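Local coordinates for D-aminoacyl-tRNA deacylase (Archaeoglobus fulgidus, PDB 1YQE), which probably removes D-amino acids from mischarged tRNAs as a zinc-dependent deacylase, releasing tRNA for reuse, at residues E239-E247 / V267-V275. Numbering follows the deposited sequence.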
ATOM      1  N   GLU A 239     -12.386  -1.264   5.320  1.00 19.01           N
ATOM      2  CA  GLU A 239     -13.673  -1.624   4.721  1.00 19.30           C
ATOM      3  C   GLU A 239     -13.637  -3.125   4.432  1.00 19.48           C
ATOM      4  O   GLU A 239     -14.225  -3.618   3.468  1.00 16.27           O
ATOM      5  CB  GLU A 239     -13.932  -0.800   3.445  1.00 19.51           C
ATOM      6  CG  GLU A 239     -13.991   0.706   3.739  1.00 23.45           C
ATOM      7  CD  GLU A 239     -14.431   1.567   2.560  1.00 25.79           C
ATOM      8  OE1 GLU A 239     -14.175   2.790   2.607  1.00 25.63           O
ATOM      9  OE2 GLU A 239     -15.039   1.041   1.600  1.00 24.47           O
ATOM     10  N   ALA A 240     -12.947  -3.847   5.311  1.00 17.90           N
ATOM     11  CA  ALA A 240     -12.791  -5.288   5.196  1.00 18.23           C
ATOM     12  C   ALA A 240     -13.995  -6.065   5.698  1.00 18.48           C
ATOM     13  O   ALA A 240     -14.686  -5.640   6.627  1.00 19.07           O
ATOM     14  CB  ALA A 240     -11.556  -5.734   5.962  1.00 14.12           C
ATOM     15  N   GLU A 241     -14.238  -7.211   5.074  1.00 17.41           N
ATOM     16  CA  GLU A 241     -15.331  -8.082   5.484  1.00 20.43           C
ATOM     17  C   GLU A 241     -14.728  -9.350   6.074  1.00 17.48           C
ATOM     18  O   GLU A 241     -15.450 -10.271   6.449  1.00 18.95           O
ATOM     19  CB  GLU A 241     -16.216  -8.451   4.288  1.00 22.93           C
ATOM     20  CG  GLU A 241     -17.099  -7.322   3.776  1.00 29.70           C
ATOM     21  CD  GLU A 241     -17.979  -6.723   4.867  1.00 35.11           C
ATOM     22  OE1 GLU A 241     -18.524  -7.487   5.695  1.00 36.34           O
ATOM     23  OE2 GLU A 241     -18.136  -5.482   4.891  1.00 40.43           O
ATOM     24  N   TYR A 242     -13.402  -9.384   6.173  1.00 17.34           N
ATOM     25  CA  TYR A 242     -12.710 -10.566   6.685  1.00 16.27           C
ATOM     26  C   TYR A 242     -11.398 -10.243   7.382  1.00 13.23           C
ATOM     27  O   TYR A 242     -10.814  -9.183   7.178  1.00 13.18           O
ATOM     28  CB  TYR A 242     -12.330 -11.502   5.533  1.00 17.24           C
ATOM     29  CG  TYR A 242     -13.446 -11.961   4.640  1.00 18.38           C
ATOM     30  CD1 TYR A 242     -14.189 -13.101   4.951  1.00 19.28           C
ATOM     31  CD2 TYR A 242     -13.749 -11.273   3.467  1.00 18.94           C
ATOM     32  CE1 TYR A 242     -15.203 -13.545   4.112  1.00 19.96           C
ATOM     33  CE2 TYR A 242     -14.767 -11.710   2.622  1.00 17.88           C
ATOM     34  CZ  TYR A 242     -15.486 -12.844   2.950  1.00 19.43           C
ATOM     35  OH  TYR A 242     -16.478 -13.291   2.111  1.00 21.25           O
ATOM     36  N   ILE A 243     -10.948 -11.188   8.200  1.00 13.93           N
ATOM     37  CA  ILE A 243      -9.650 -11.097   8.852  1.00 12.77           C
ATOM     38  C   ILE A 243      -9.016 -12.425   8.452  1.00 14.50           C
ATOM     39  O   ILE A 243      -9.601 -13.481   8.675  1.00 16.96           O
ATOM     40  CB  ILE A 243      -9.715 -11.066  10.395  1.00 13.71           C
ATOM     41  CG1 ILE A 243     -10.398  -9.789  10.878  1.00 12.12           C
ATOM     42  CG2 ILE A 243      -8.289 -11.114  10.969  1.00 12.65           C
ATOM     43  CD1 ILE A 243     -10.568  -9.713  12.382  1.00 15.35           C
ATOM     44  N   ILE A 244      -7.851 -12.374   7.822  1.00 14.39           N
ATOM     45  CA  ILE A 244      -7.164 -13.601   7.435  1.00 14.56           C
ATOM     46  C   ILE A 244      -5.991 -13.771   8.385  1.00 16.32           C
ATOM     47  O   ILE A 244      -5.272 -12.815   8.663  1.00 14.74           O
ATOM     48  CB  ILE A 244      -6.634 -13.523   5.985  1.00 15.49           C
ATOM     49  CG1 ILE A 244      -7.804 -13.486   5.005  1.00 13.95           C
ATOM     50  CG2 ILE A 244      -5.745 -14.722   5.688  1.00 14.90           C
ATOM     51  CD1 ILE A 244      -7.394 -13.168   3.581  1.00 11.68           C
ATOM     52  N   ILE A 245      -5.801 -14.985   8.893  1.00 17.77           N
ATOM     53  CA  ILE A 245      -4.696 -15.242   9.805  1.00 19.74           C
ATOM     54  C   ILE A 245      -3.669 -16.176   9.182  1.00 21.30           C
ATOM     55  O   ILE A 245      -4.008 -17.051   8.381  1.00 20.19           O
ATOM     56  CB  ILE A 245      -5.176 -15.884  11.134  1.00 20.87           C
ATOM     57  CG1 ILE A 245      -5.956 -17.169  10.839  1.00 22.27           C
ATOM     58  CG2 ILE A 245      -6.016 -14.888  11.928  1.00 20.33           C
ATOM     59  CD1 ILE A 245      -6.323 -17.962  12.077  1.00 25.54           C
ATOM     60  N   ASP A 246      -2.409 -15.960   9.535  1.00 20.80           N
ATOM     61  CA  ASP A 246      -1.327 -16.812   9.063  1.00 23.53           C
ATOM     62  C   ASP A 246      -1.304 -17.861  10.170  1.00 24.20           C
ATOM     63  O   ASP A 246      -0.621 -17.691  11.178  1.00 23.70           O
ATOM     64  CB  ASP A 246      -0.009 -16.033   9.032  1.00 22.19           C
ATOM     65  CG  ASP A 246       1.156 -16.872   8.536  1.00 25.15           C
ATOM     66  OD1 ASP A 246       1.186 -18.083   8.834  1.00 25.56           O
ATOM     67  OD2 ASP A 246       2.050 -16.317   7.862  1.00 26.29           O
ATOM     68  N   GLU A 247      -2.078 -18.928   9.978  1.00 26.26           N
ATOM     69  CA  GLU A 247      -2.211 -19.990  10.971  1.00 28.75           C
ATOM     70  C   GLU A 247      -0.920 -20.560  11.549  1.00 29.89           C
ATOM     71  O   GLU A 247      -0.934 -21.172  12.616  1.00 30.40           O
ATOM     72  CB  GLU A 247      -3.082 -21.133  10.418  1.00 28.04           C
ATOM     73  CG  GLU A 247      -2.577 -21.806   9.151  1.00 27.42           C
ATOM     74  CD  GLU A 247      -3.069 -21.133   7.883  1.00 27.93           C
ATOM     75  OE1 GLU A 247      -2.681 -19.973   7.627  1.00 28.54           O
ATOM     76  OE2 GLU A 247      -3.848 -21.766   7.142  1.00 26.53           O
ATOM     77  N   VAL A 267     -17.290  -9.491  11.101  1.00 21.35           N
ATOM     78  CA  VAL A 267     -16.604 -10.019   9.932  1.00 19.77           C
ATOM     79  C   VAL A 267     -16.184 -11.464  10.175  1.00 20.30           C
ATOM     80  O   VAL A 267     -16.177 -11.930  11.315  1.00 20.24           O
ATOM     81  CB  VAL A 267     -15.380  -9.142   9.566  1.00 20.74           C
ATOM     82  CG1 VAL A 267     -15.852  -7.721   9.240  1.00 18.90           C
ATOM     83  CG2 VAL A 267     -14.373  -9.117  10.717  1.00 17.73           C
ATOM     84  N   GLU A 268     -15.846 -12.174   9.101  1.00 19.32           N
ATOM     85  CA  GLU A 268     -15.449 -13.573   9.208  1.00 19.46           C
ATOM     86  C   GLU A 268     -13.937 -13.802   9.227  1.00 19.58           C
ATOM     87  O   GLU A 268     -13.190 -13.158   8.494  1.00 20.24           O
ATOM     88  CB  GLU A 268     -16.073 -14.375   8.059  1.00 21.03           C
ATOM     89  CG  GLU A 268     -15.555 -15.803   7.943  1.00 26.65           C
ATOM     90  CD  GLU A 268     -16.267 -16.597   6.861  1.00 31.09           C
ATOM     91  OE1 GLU A 268     -16.395 -16.086   5.727  1.00 34.10           O
ATOM     92  OE2 GLU A 268     -16.694 -17.737   7.146  1.00 34.30           O
ATOM     93  N   VAL A 269     -13.497 -14.730  10.073  1.00 18.67           N
ATOM     94  CA  VAL A 269     -12.079 -15.072  10.175  1.00 18.68           C
ATOM     95  C   VAL A 269     -11.785 -16.284   9.293  1.00 18.12           C
ATOM     96  O   VAL A 269     -12.480 -17.294   9.379  1.00 19.83           O
ATOM     97  CB  VAL A 269     -11.679 -15.447  11.617  1.00 16.74           C
ATOM     98  CG1 VAL A 269     -10.202 -15.828  11.661  1.00 19.82           C
ATOM     99  CG2 VAL A 269     -11.952 -14.292  12.561  1.00 15.59           C
ATOM    100  N   LEU A 270     -10.751 -16.179   8.459  1.00 18.99           N
ATOM    101  CA  LEU A 270     -10.351 -17.263   7.561  1.00 18.72           C
ATOM    102  C   LEU A 270      -8.856 -17.581   7.648  1.00 19.50           C
ATOM    103  O   LEU A 270      -8.022 -16.679   7.767  1.00 16.75           O
ATOM    104  CB  LEU A 270     -10.684 -16.901   6.109  1.00 20.93           C
ATOM    105  CG  LEU A 270     -12.150 -16.849   5.680  1.00 21.17           C
ATOM    106  CD1 LEU A 270     -12.231 -16.382   4.231  1.00 22.34           C
ATOM    107  CD2 LEU A 270     -12.788 -18.225   5.837  1.00 21.38           C
ATOM    108  N   LYS A 271      -8.516 -18.865   7.587  1.00 20.06           N
ATOM    109  CA  LYS A 271      -7.112 -19.271   7.624  1.00 21.13           C
ATOM    110  C   LYS A 271      -6.538 -19.061   6.222  1.00 19.67           C
ATOM    111  O   LYS A 271      -7.227 -19.295   5.235  1.00 18.06           O
ATOM    112  CB  LYS A 271      -6.992 -20.737   8.063  1.00 22.65           C
ATOM    113  CG  LYS A 271      -7.445 -20.944   9.505  1.00 26.76           C
ATOM    114  CD  LYS A 271      -6.963 -22.256  10.113  1.00 30.78           C
ATOM    115  CE  LYS A 271      -7.736 -23.459   9.603  1.00 33.17           C
ATOM    116  NZ  LYS A 271      -7.362 -24.688  10.379  1.00 36.01           N
ATOM    117  N   SER A 272      -5.287 -18.612   6.142  1.00 20.27           N
ATOM    118  CA  SER A 272      -4.645 -18.327   4.860  1.00 20.12           C
ATOM    119  C   SER A 272      -4.655 -19.493   3.877  1.00 21.73           C
ATOM    120  O   SER A 272      -4.767 -19.287   2.667  1.00 20.45           O
ATOM    121  CB  SER A 272      -3.199 -17.862   5.076  1.00 20.74           C
ATOM    122  OG  SER A 272      -2.350 -18.947   5.410  1.00 21.01           O
ATOM    123  N   LYS A 273      -4.531 -20.715   4.391  1.00 23.16           N
ATOM    124  CA  LYS A 273      -4.530 -21.892   3.530  1.00 24.75           C
ATOM    125  C   LYS A 273      -5.892 -22.070   2.869  1.00 24.98           C
ATOM    126  O   LYS A 273      -5.978 -22.439   1.701  1.00 26.56           O
ATOM    127  CB  LYS A 273      -4.172 -23.147   4.336  1.00 26.05           C
ATOM    128  CG  LYS A 273      -4.169 -24.427   3.507  1.00 30.02           C
ATOM    129  CD  LYS A 273      -3.816 -25.645   4.345  1.00 31.35           C
ATOM    130  CE  LYS A 273      -3.802 -26.898   3.483  1.00 33.93           C
ATOM    131  NZ  LYS A 273      -2.844 -26.760   2.349  1.00 34.49           N
ATOM    132  N   LYS A 274      -6.958 -21.804   3.620  1.00 25.88           N
ATOM    133  CA  LYS A 274      -8.309 -21.932   3.086  1.00 25.62           C
ATOM    134  C   LYS A 274      -8.553 -20.883   2.003  1.00 24.10           C
ATOM    135  O   LYS A 274      -9.189 -21.168   0.985  1.00 24.45           O
ATOM    136  CB  LYS A 274      -9.343 -21.787   4.209  1.00 26.73           C
ATOM    137  CG  LYS A 274     -10.786 -21.978   3.761  1.00 30.30           C
ATOM    138  CD  LYS A 274     -11.718 -22.129   4.958  1.00 35.03           C
ATOM    139  CE  LYS A 274     -13.164 -22.317   4.524  1.00 38.30           C
ATOM    140  NZ  LYS A 274     -13.691 -21.132   3.789  1.00 40.55           N
ATOM    141  N   VAL A 275      -8.042 -19.673   2.221  1.00 22.08           N
ATOM    142  CA  VAL A 275      -8.196 -18.592   1.252  1.00 19.98           C
ATOM    143  C   VAL A 275      -7.492 -18.954  -0.054  1.00 21.02           C
ATOM    144  O   VAL A 275      -8.063 -18.821  -1.140  1.00 19.93           O
ATOM    145  CB  VAL A 275      -7.600 -17.265   1.786  1.00 19.41           C
ATOM    146  CG1 VAL A 275      -7.642 -16.192   0.695  1.00 17.22           C
ATOM    147  CG2 VAL A 275      -8.375 -16.806   3.007  1.00 17.64           C
TER
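The ring of Tyr-242 and the carboxylate of Glu-268 run side by side on one face of the sheet, nearly coplanar, with Glu-268 OE1 in the ring plane at its edge, 3.2 Å from Tyr-242 CE1; carboxylate oxygen thus meets the weakly positive rim. Leu-270 CD1 packs obliquely against the same ring, which also meets Phe-212 edge to face. Beneath, the parallel strands pair through Ile-243 N to Glu-268 O (3.0 Å) and Ile-243 O to Leu-270 N (2.9 Å). Farther along this face Ile-244 CD1 reaches Val-275 CG2 tip to tip at 3.8 Å, branched apolar chains suiting a buried seam.

Where strand 268-271 becomes helix, Glu-247 folds back, bent at chi2 (-89°), bringing both oxygens to the helix start. First-turn N-H groups lack acceptors within the helix, so a carboxylate suits the place, its charge probably matching the positive end of the helix dipole. Glu-247 OE1 accepts a hydrogen bond from Ser-272 OG at a doubtfully short 2.5 Å, and Glu-247 OE2 takes one from Lys-273 N at 3.0 Å through its syn lone pair. A glutamine here would probably leave the Ser-272 hydroxyl or the Lys-273 N-H without an acceptor, and lose the charge, since an amide nitrogen accepts no bond.

Helix 252-265, linking the strands in a beta-alpha-beta unit, packs on Ile-243 and Val-269; helix 201-209 touches Ile-244 and Val-275 on the other face; strand 189-194 flanks 242-245, leaving 268-271 outermost.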